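Local coordinates for soluble secreted antigen MPT53 (PDB 1LU4), which probably catalyses the oxidation of reduced, unfolded secreted proteins to form their disulfide bonds, as a thioredoxin-family oxidoreductase, at residues A[1-9]-A[105-113]; A[25-35]-A[55-65]. One frame throughout, in Å; residues are numbered along the deposited sequence.

Overall arrangement
Both contacts belong to one thioredoxin-like domain, their centres about 13 Å apart. The centre of contact 2 lies about 1 Å from the centre of the chain, where strands 27-32 and 57-62 pair inside the five-stranded mixed sheet; the centre of contact 1 is about 12 Å from that point, where the N-terminal residues meet the hairpin of strands 102-106 and 112-115. Along the chain both segments of contact 2 fall between those of contact 1. The two meet because strand 102-106 is the antiparallel neighbour of strand 27-32: Tyr-106 and Ala-27 pair through their backbones, and the Tyr-106 ring packs on Leu-29. The chain's start is thus fastened to the sheet in which contact 2 joins central strand 27-32 to 57-62.

Contact 1: A[1-9]-A[105-113]; sequences ADERLQFTA and FYRADGTST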
# COMPACT_ATOMS: atom_id res chain seq x y z
N ALA A 1 -8.87 4.73 9.05
CA ALA A 1 -9.33 3.93 10.17
C ALA A 1 -10.84 3.95 9.88
O ALA A 1 -11.26 4.96 9.28
CB ALA A 1 -8.72 4.36 11.48
N ASP A 2 -11.35 2.81 10.28
CA ASP A 2 -12.76 2.50 10.17
C ASP A 2 -13.34 3.14 8.92
O ASP A 2 -13.11 2.61 7.81
CB ASP A 2 -13.41 2.90 11.51
CG ASP A 2 -13.74 1.65 12.30
OD1 ASP A 2 -13.10 1.25 13.30
OD2 ASP A 2 -14.73 1.01 11.87
N GLU A 3 -14.10 4.24 8.94
CA GLU A 3 -14.83 4.68 7.77
C GLU A 3 -13.96 5.20 6.63
O GLU A 3 -14.39 5.31 5.47
CB GLU A 3 -15.84 5.76 8.22
CG GLU A 3 -17.00 5.83 7.24
CD GLU A 3 -18.31 6.24 7.87
OE1 GLU A 3 -18.30 6.70 9.03
OE2 GLU A 3 -19.35 6.08 7.19
N ARG A 4 -12.69 5.57 6.84
CA ARG A 4 -11.98 5.90 5.63
C ARG A 4 -11.76 4.75 4.64
O ARG A 4 -11.57 5.01 3.45
CB ARG A 4 -10.57 6.38 5.98
CG ARG A 4 -10.54 7.66 6.76
CD ARG A 4 -9.12 8.10 7.09
NE ARG A 4 -8.43 7.10 7.90
CZ ARG A 4 -7.15 7.08 8.27
NH1 ARG A 4 -6.40 8.13 7.88
NH2 ARG A 4 -6.58 6.13 8.99
N LEU A 5 -11.77 3.54 5.17
CA LEU A 5 -11.64 2.38 4.29
C LEU A 5 -12.86 2.24 3.37
O LEU A 5 -12.82 1.40 2.49
CB LEU A 5 -11.50 1.10 5.12
CG LEU A 5 -10.17 0.96 5.85
CD1 LEU A 5 -10.25 -0.17 6.86
CD2 LEU A 5 -9.03 0.69 4.84
N GLN A 6 -13.93 3.02 3.53
CA GLN A 6 -15.13 2.91 2.72
C GLN A 6 -14.92 3.63 1.40
O GLN A 6 -15.48 4.70 1.17
CB GLN A 6 -16.32 3.47 3.50
CG GLN A 6 -16.26 3.16 4.99
CD GLN A 6 -17.61 2.58 5.40
OE1 GLN A 6 -17.96 2.73 6.55
NE2 GLN A 6 -18.24 1.98 4.40
N PHE A 7 -14.06 3.06 0.57
CA PHE A 7 -13.84 3.60 -0.77
C PHE A 7 -13.97 2.47 -1.77
O PHE A 7 -13.79 1.31 -1.38
CB PHE A 7 -12.48 4.27 -0.92
CG PHE A 7 -11.28 3.37 -0.65
CD1 PHE A 7 -10.70 2.55 -1.59
CD2 PHE A 7 -10.68 3.38 0.61
CE1 PHE A 7 -9.63 1.75 -1.32
CE2 PHE A 7 -9.58 2.56 0.89
CZ PHE A 7 -9.02 1.74 -0.09
N THR A 8 -14.16 2.85 -3.02
CA THR A 8 -14.03 1.86 -4.09
C THR A 8 -12.95 2.34 -5.03
O THR A 8 -12.59 3.52 -5.11
CB THR A 8 -15.35 1.55 -4.81
OG1 THR A 8 -15.87 2.73 -5.44
CG2 THR A 8 -16.38 1.07 -3.79
N ALA A 9 -12.41 1.34 -5.73
CA ALA A 9 -11.27 1.60 -6.56
C ALA A 9 -11.19 0.66 -7.74
O ALA A 9 -12.01 -0.25 -7.82
CB ALA A 9 -10.04 1.42 -5.65
N PHE A 105 -0.72 1.05 8.81
CA PHE A 105 -0.73 -0.28 9.41
C PHE A 105 -2.01 -0.43 10.21
O PHE A 105 -2.14 0.23 11.28
CB PHE A 105 0.50 -0.42 10.30
CG PHE A 105 1.80 -0.47 9.54
CD1 PHE A 105 2.24 -1.63 8.94
CD2 PHE A 105 2.56 0.71 9.42
CE1 PHE A 105 3.40 -1.66 8.23
CE2 PHE A 105 3.75 0.70 8.71
CZ PHE A 105 4.16 -0.49 8.12
N TYR A 106 -2.96 -1.24 9.76
CA TYR A 106 -4.24 -1.42 10.44
C TYR A 106 -4.30 -2.72 11.21
O TYR A 106 -3.97 -3.79 10.72
CB TYR A 106 -5.32 -1.56 9.41
CG TYR A 106 -5.91 -0.27 8.84
CD1 TYR A 106 -6.77 0.48 9.62
CD2 TYR A 106 -5.58 0.16 7.59
CE1 TYR A 106 -7.30 1.63 9.13
CE2 TYR A 106 -6.14 1.34 7.07
CZ TYR A 106 -6.99 2.06 7.85
OH TYR A 106 -7.54 3.22 7.35
N ARG A 107 -4.73 -2.58 12.46
CA ARG A 107 -5.16 -3.73 13.24
C ARG A 107 -6.61 -4.08 12.87
O ARG A 107 -7.34 -3.26 12.33
CB ARG A 107 -5.10 -3.45 14.74
CG ARG A 107 -3.65 -3.22 15.21
CD ARG A 107 -3.71 -3.07 16.74
NE ARG A 107 -4.09 -4.31 17.41
CZ ARG A 107 -3.22 -5.24 17.80
NH1 ARG A 107 -1.91 -5.04 17.59
NH2 ARG A 107 -3.66 -6.33 18.40
N ALA A 108 -7.01 -5.33 13.21
CA ALA A 108 -8.38 -5.77 12.94
C ALA A 108 -9.40 -4.91 13.67
O ALA A 108 -10.52 -4.76 13.21
CB ALA A 108 -8.53 -7.24 13.38
N ASP A 109 -9.00 -4.29 14.79
CA ASP A 109 -9.96 -3.45 15.53
C ASP A 109 -10.12 -2.05 14.95
O ASP A 109 -10.88 -1.28 15.49
CB ASP A 109 -9.54 -3.35 16.98
CG ASP A 109 -8.29 -2.52 17.20
OD1 ASP A 109 -7.68 -1.96 16.30
OD2 ASP A 109 -7.94 -2.42 18.40
N GLY A 110 -9.45 -1.77 13.84
CA GLY A 110 -9.70 -0.51 13.19
C GLY A 110 -8.70 0.57 13.50
O GLY A 110 -8.69 1.57 12.76
N THR A 111 -7.93 0.37 14.55
CA THR A 111 -6.88 1.36 14.84
C THR A 111 -5.72 1.20 13.87
O THR A 111 -5.56 0.13 13.26
CB THR A 111 -6.41 1.26 16.30
OG1 THR A 111 -5.75 0.00 16.46
CG2 THR A 111 -7.55 1.34 17.33
N SER A 112 -4.98 2.27 13.69
CA SER A 112 -3.88 2.29 12.73
C SER A 112 -2.73 3.18 13.21
O SER A 112 -2.85 4.01 14.09
CB SER A 112 -4.41 2.72 11.36
OG SER A 112 -4.91 4.02 11.33
N THR A 113 -1.61 2.96 12.57
CA THR A 113 -0.42 3.76 12.69
C THR A 113 0.11 4.04 11.31
O THR A 113 0.05 3.18 10.44
CB THR A 113 0.65 3.07 13.51
OG1 THR A 113 0.86 1.78 12.98
CG2 THR A 113 0.11 2.81 14.89
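The phenol of Tyr-106 reaches from the beta-hairpin of strands 102-106 and 112-115, part of the thioredoxin-like sheet, into the N-terminal segment, where Ala-1 and Leu-5, the latter at the end of a short 3-10 segment at residues 3-5, meet its ring. Its hydroxyl takes the one hydrogen bond across the contact, from Ala-1 N to Tyr-106 OH at 2.6 Å. The terminal nitrogen arrives at the ring edge, near its plane, and Ala-1 CB packs 3.9 Å from Tyr-106 CE1. The Leu-5 side chain points against that of Tyr-106 and lays CD1 over one ring face, a CH-pi contact 4.2 Å from the ring centroid and 17° off the normal, while its other branch, CD2, touches Tyr-106 CE2. Tyr-95 gives the phenol oxygen a further hydrogen-bond partner.

Arg-4 folds back at its third side-chain torsion (chi3 -61°), which brings the guanidinium round toward Ser-112. The group is inclined 68° to the phenol ring, with Ser-112 OG at its edge and close to its plane, 3.6 Å from NH2.

At the hairpin end, a type I turn from Arg-107 to Gly-110, closed by Gly-110 N to Arg-107 O, runs into an Asx turn in which Asp-109 OD1 accepts from Thr-111 N, placed above the carboxylate plane. The Thr-111 hydroxyl meets the syn lone pair of the same OD1. Against these turns Asp-2 sets its OD1 3.8 Å from Gly-110 CA, and the methyl CB of Ala-1 abuts Gly-110 O at 3.1 Å.

Contact 2: A[25-35]-A[55-65]; sequences KPAVLWFWTPW and AVTFVGIATRA
Strands 27-32 and 57-62 run parallel, their axes 4.6 Å apart at the closest and inclined by 22°, joined by backbone hydrogen bonds from Thr-57 N to Pro-26 O through to Trp-32 N to Ile-61 O; a weak one from Thr-63 N to Trp-32 O follows. On one side of the sheet Val-28 and Phe-58 project side by side, and Val-28 CB sits over the phenyl face, 4.1 Å from its centroid. Farther along the same side, Trp-32 swings its indole toward the neighbouring strand (chi1 61°), placing the six-membered ring over Ala-62. CB of Ala-62 lies 3.6 Å from the centroid of that ring and 9° off its normal, while Gly-60 CA lies at the indole edge, where NE1 is hydrogen-bonded to Asn-83 OD1.

With helix 37-52 between them, the strands form the beta-alpha-beta unit of the thioredoxin fold; this helix covers Phe-58. The CxxC pair, Cys-36 just before the helix and Cys-39 in its first turn, is the predicted redox-active disulfide, not joined in this structure. On the sheet's other side Phe-31 and Ile-61 point the same way, Phe-31 CE2 meeting Ile-61 CD1 at 3.7 Å, and Leu-29 CD2 packs against Val-59 CB.

Beyond the strands, Trp-35 NE1 donates a nearly straight bond to Arg-64 O (2.8 Å), the oxygen lying in the indole plane but the donor tilted from the carbonyl plane. The Arg-64 guanidinium stands almost perpendicular to the indole and takes Trp-35 CH2 over one face. At the strands' N-terminal end a water links Lys-25 NZ to Thr-57 OG1, and a second joins that hydroxyl to Pro-26 O and Ala-55 O.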
# COMPACT_ATOMS: atom_id res chain seq x y z
N LYS A 25 -9.92 -6.67 9.64
CA LYS A 25 -8.81 -7.62 9.54
C LYS A 25 -7.52 -6.79 9.50
O LYS A 25 -7.48 -5.59 9.21
CB LYS A 25 -9.03 -8.58 8.38
CG LYS A 25 -9.08 -7.84 7.08
CD LYS A 25 -9.05 -8.71 5.84
CE LYS A 25 -10.41 -9.00 5.27
NZ LYS A 25 -10.30 -9.22 3.80
N PRO A 26 -6.40 -7.40 9.87
CA PRO A 26 -5.11 -6.71 9.80
C PRO A 26 -4.78 -6.41 8.32
O PRO A 26 -4.99 -7.24 7.44
CB PRO A 26 -4.12 -7.72 10.36
CG PRO A 26 -4.81 -9.04 10.43
CD PRO A 26 -6.27 -8.82 10.32
N ALA A 27 -4.30 -5.19 8.09
CA ALA A 27 -4.07 -4.78 6.72
C ALA A 27 -2.95 -3.75 6.67
O ALA A 27 -2.68 -3.06 7.69
CB ALA A 27 -5.37 -4.21 6.13
N VAL A 28 -2.37 -3.61 5.51
CA VAL A 28 -1.34 -2.58 5.29
C VAL A 28 -1.72 -1.89 3.98
O VAL A 28 -1.84 -2.53 2.94
CB VAL A 28 0.07 -3.19 5.20
CG1 VAL A 28 1.11 -2.11 4.84
CG2 VAL A 28 0.50 -3.92 6.47
N LEU A 29 -1.83 -0.53 4.06
CA LEU A 29 -1.89 0.27 2.85
C LEU A 29 -0.51 0.83 2.57
O LEU A 29 0.15 1.34 3.49
CB LEU A 29 -2.87 1.44 2.98
CG LEU A 29 -4.29 1.11 3.42
CD1 LEU A 29 -5.13 2.38 3.47
CD2 LEU A 29 -4.93 0.02 2.54
N TRP A 30 -0.08 0.78 1.31
CA TRP A 30 1.21 1.31 0.93
C TRP A 30 1.00 2.22 -0.26
O TRP A 30 0.61 1.77 -1.35
CB TRP A 30 2.18 0.18 0.58
CG TRP A 30 3.57 0.61 0.23
CD1 TRP A 30 4.43 1.39 0.97
CD2 TRP A 30 4.34 0.24 -0.93
NE1 TRP A 30 5.63 1.55 0.35
CE2 TRP A 30 5.60 0.85 -0.82
CE3 TRP A 30 4.03 -0.56 -2.05
CZ2 TRP A 30 6.58 0.69 -1.81
CZ3 TRP A 30 5.03 -0.72 -3.04
CH2 TRP A 30 6.26 -0.09 -2.88
N PHE A 31 1.25 3.52 -0.04
CA PHE A 31 1.08 4.55 -1.10
C PHE A 31 2.38 4.75 -1.79
O PHE A 31 3.40 5.12 -1.17
CB PHE A 31 0.62 5.87 -0.42
CG PHE A 31 -0.75 5.77 0.20
CD1 PHE A 31 -0.95 5.25 1.49
CD2 PHE A 31 -1.88 6.19 -0.51
CE1 PHE A 31 -2.21 5.17 2.02
CE2 PHE A 31 -3.16 6.09 0.03
CZ PHE A 31 -3.35 5.57 1.31
N TRP A 32 2.39 4.50 -3.09
CA TRP A 32 3.67 4.52 -3.87
C TRP A 32 3.46 5.18 -5.21
O TRP A 32 2.35 5.38 -5.73
CB TRP A 32 4.11 3.08 -4.05
CG TRP A 32 3.27 2.09 -4.77
CD1 TRP A 32 2.33 1.29 -4.20
CD2 TRP A 32 3.28 1.76 -6.17
NE1 TRP A 32 1.73 0.46 -5.13
CE2 TRP A 32 2.32 0.73 -6.35
CE3 TRP A 32 4.02 2.21 -7.26
CZ2 TRP A 32 2.07 0.14 -7.60
CZ3 TRP A 32 3.77 1.63 -8.49
CH2 TRP A 32 2.79 0.62 -8.66
N THR A 33 4.63 5.55 -5.81
CA THR A 33 4.66 5.91 -7.21
C THR A 33 5.84 5.18 -7.84
O THR A 33 6.83 4.93 -7.16
CB THR A 33 4.82 7.44 -7.41
OG1 THR A 33 6.16 7.89 -6.99
CG2 THR A 33 3.81 8.30 -6.74
N PRO A 34 5.78 4.79 -9.14
CA PRO A 34 6.79 3.87 -9.64
C PRO A 34 8.15 4.49 -9.88
O PRO A 34 9.14 3.76 -10.02
CB PRO A 34 6.15 3.35 -10.95
CG PRO A 34 5.16 4.43 -11.36
CD PRO A 34 4.64 4.93 -10.01
N TRP A 35 8.21 5.83 -9.93
CA TRP A 35 9.44 6.50 -10.26
C TRP A 35 10.12 7.05 -9.04
O TRP A 35 11.22 7.65 -9.14
CB TRP A 35 9.09 7.65 -11.24
CG TRP A 35 7.81 8.40 -10.96
CD1 TRP A 35 6.62 8.21 -11.63
CD2 TRP A 35 7.54 9.41 -9.99
NE1 TRP A 35 5.63 9.07 -11.13
CE2 TRP A 35 6.22 9.81 -10.13
CE3 TRP A 35 8.37 10.03 -9.03
CZ2 TRP A 35 5.62 10.80 -9.34
CZ3 TRP A 35 7.82 11.02 -8.26
CH2 TRP A 35 6.45 11.38 -8.45
N ALA A 55 -1.89 -13.75 6.26
CA ALA A 55 -3.13 -13.38 6.92
C ALA A 55 -3.23 -11.86 7.12
O ALA A 55 -4.26 -11.42 7.68
CB ALA A 55 -3.22 -14.19 8.18
N VAL A 56 -2.24 -11.07 6.74
CA VAL A 56 -2.32 -9.59 6.70
C VAL A 56 -2.56 -9.25 5.22
O VAL A 56 -1.90 -9.77 4.31
CB VAL A 56 -1.01 -8.96 7.19
CG1 VAL A 56 -1.00 -7.46 7.08
CG2 VAL A 56 -0.78 -9.37 8.66
N THR A 57 -3.56 -8.39 4.98
CA THR A 57 -3.91 -8.04 3.61
C THR A 57 -3.22 -6.72 3.20
O THR A 57 -3.42 -5.71 3.83
CB THR A 57 -5.43 -7.89 3.49
OG1 THR A 57 -6.03 -9.14 3.93
CG2 THR A 57 -5.84 -7.67 2.05
N PHE A 58 -2.38 -6.83 2.20
CA PHE A 58 -1.62 -5.68 1.72
C PHE A 58 -2.32 -5.10 0.49
O PHE A 58 -2.71 -5.84 -0.42
CB PHE A 58 -0.19 -6.10 1.28
CG PHE A 58 0.73 -6.39 2.46
CD1 PHE A 58 0.52 -7.53 3.24
CD2 PHE A 58 1.78 -5.53 2.75
CE1 PHE A 58 1.38 -7.79 4.31
CE2 PHE A 58 2.65 -5.79 3.81
CZ PHE A 58 2.41 -6.92 4.56
N VAL A 59 -2.42 -3.76 0.46
CA VAL A 59 -2.97 -3.06 -0.69
C VAL A 59 -2.05 -1.91 -0.99
O VAL A 59 -1.85 -1.01 -0.19
CB VAL A 59 -4.39 -2.57 -0.42
CG1 VAL A 59 -4.96 -1.84 -1.64
CG2 VAL A 59 -5.29 -3.74 -0.02
N GLY A 60 -1.50 -1.96 -2.21
CA GLY A 60 -0.72 -0.81 -2.71
C GLY A 60 -1.67 0.17 -3.40
O GLY A 60 -2.66 -0.24 -4.01
N ILE A 61 -1.35 1.45 -3.32
CA ILE A 61 -2.20 2.49 -3.89
C ILE A 61 -1.24 3.43 -4.64
O ILE A 61 -0.43 4.13 -4.02
CB ILE A 61 -3.03 3.23 -2.82
CG1 ILE A 61 -3.84 2.22 -1.98
CG2 ILE A 61 -3.91 4.26 -3.50
CD1 ILE A 61 -4.61 2.74 -0.81
N ALA A 62 -1.32 3.39 -5.97
CA ALA A 62 -0.36 4.14 -6.79
C ALA A 62 -1.07 5.33 -7.41
O ALA A 62 -2.27 5.31 -7.73
CB ALA A 62 0.16 3.23 -7.92
N THR A 63 -0.30 6.40 -7.65
CA THR A 63 -0.84 7.56 -8.36
C THR A 63 0.34 8.26 -9.07
O THR A 63 1.49 7.88 -8.95
CB THR A 63 -1.58 8.49 -7.41
OG1 THR A 63 -2.36 9.46 -8.20
CG2 THR A 63 -0.68 9.26 -6.47
N ARG A 64 -0.02 9.28 -9.83
CA ARG A 64 0.97 10.16 -10.52
C ARG A 64 1.78 9.38 -11.53
O ARG A 64 2.97 9.69 -11.74
CB ARG A 64 1.85 10.90 -9.53
CG ARG A 64 1.05 11.96 -8.76
CD ARG A 64 2.04 12.83 -8.09
NE ARG A 64 2.62 13.83 -8.89
CZ ARG A 64 3.64 14.59 -8.48
NH1 ARG A 64 4.19 14.41 -7.32
NH2 ARG A 64 4.14 15.51 -9.22
N ALA A 65 1.17 8.41 -12.19
CA ALA A 65 1.91 7.68 -13.24
C ALA A 65 0.91 7.01 -14.16
O ALA A 65 -0.25 6.77 -13.77
CB ALA A 65 2.86 6.63 -12.64
O HOH W 1 -8.10 -10.76 3.11
O HOH W 2 -6.12 -9.66 6.57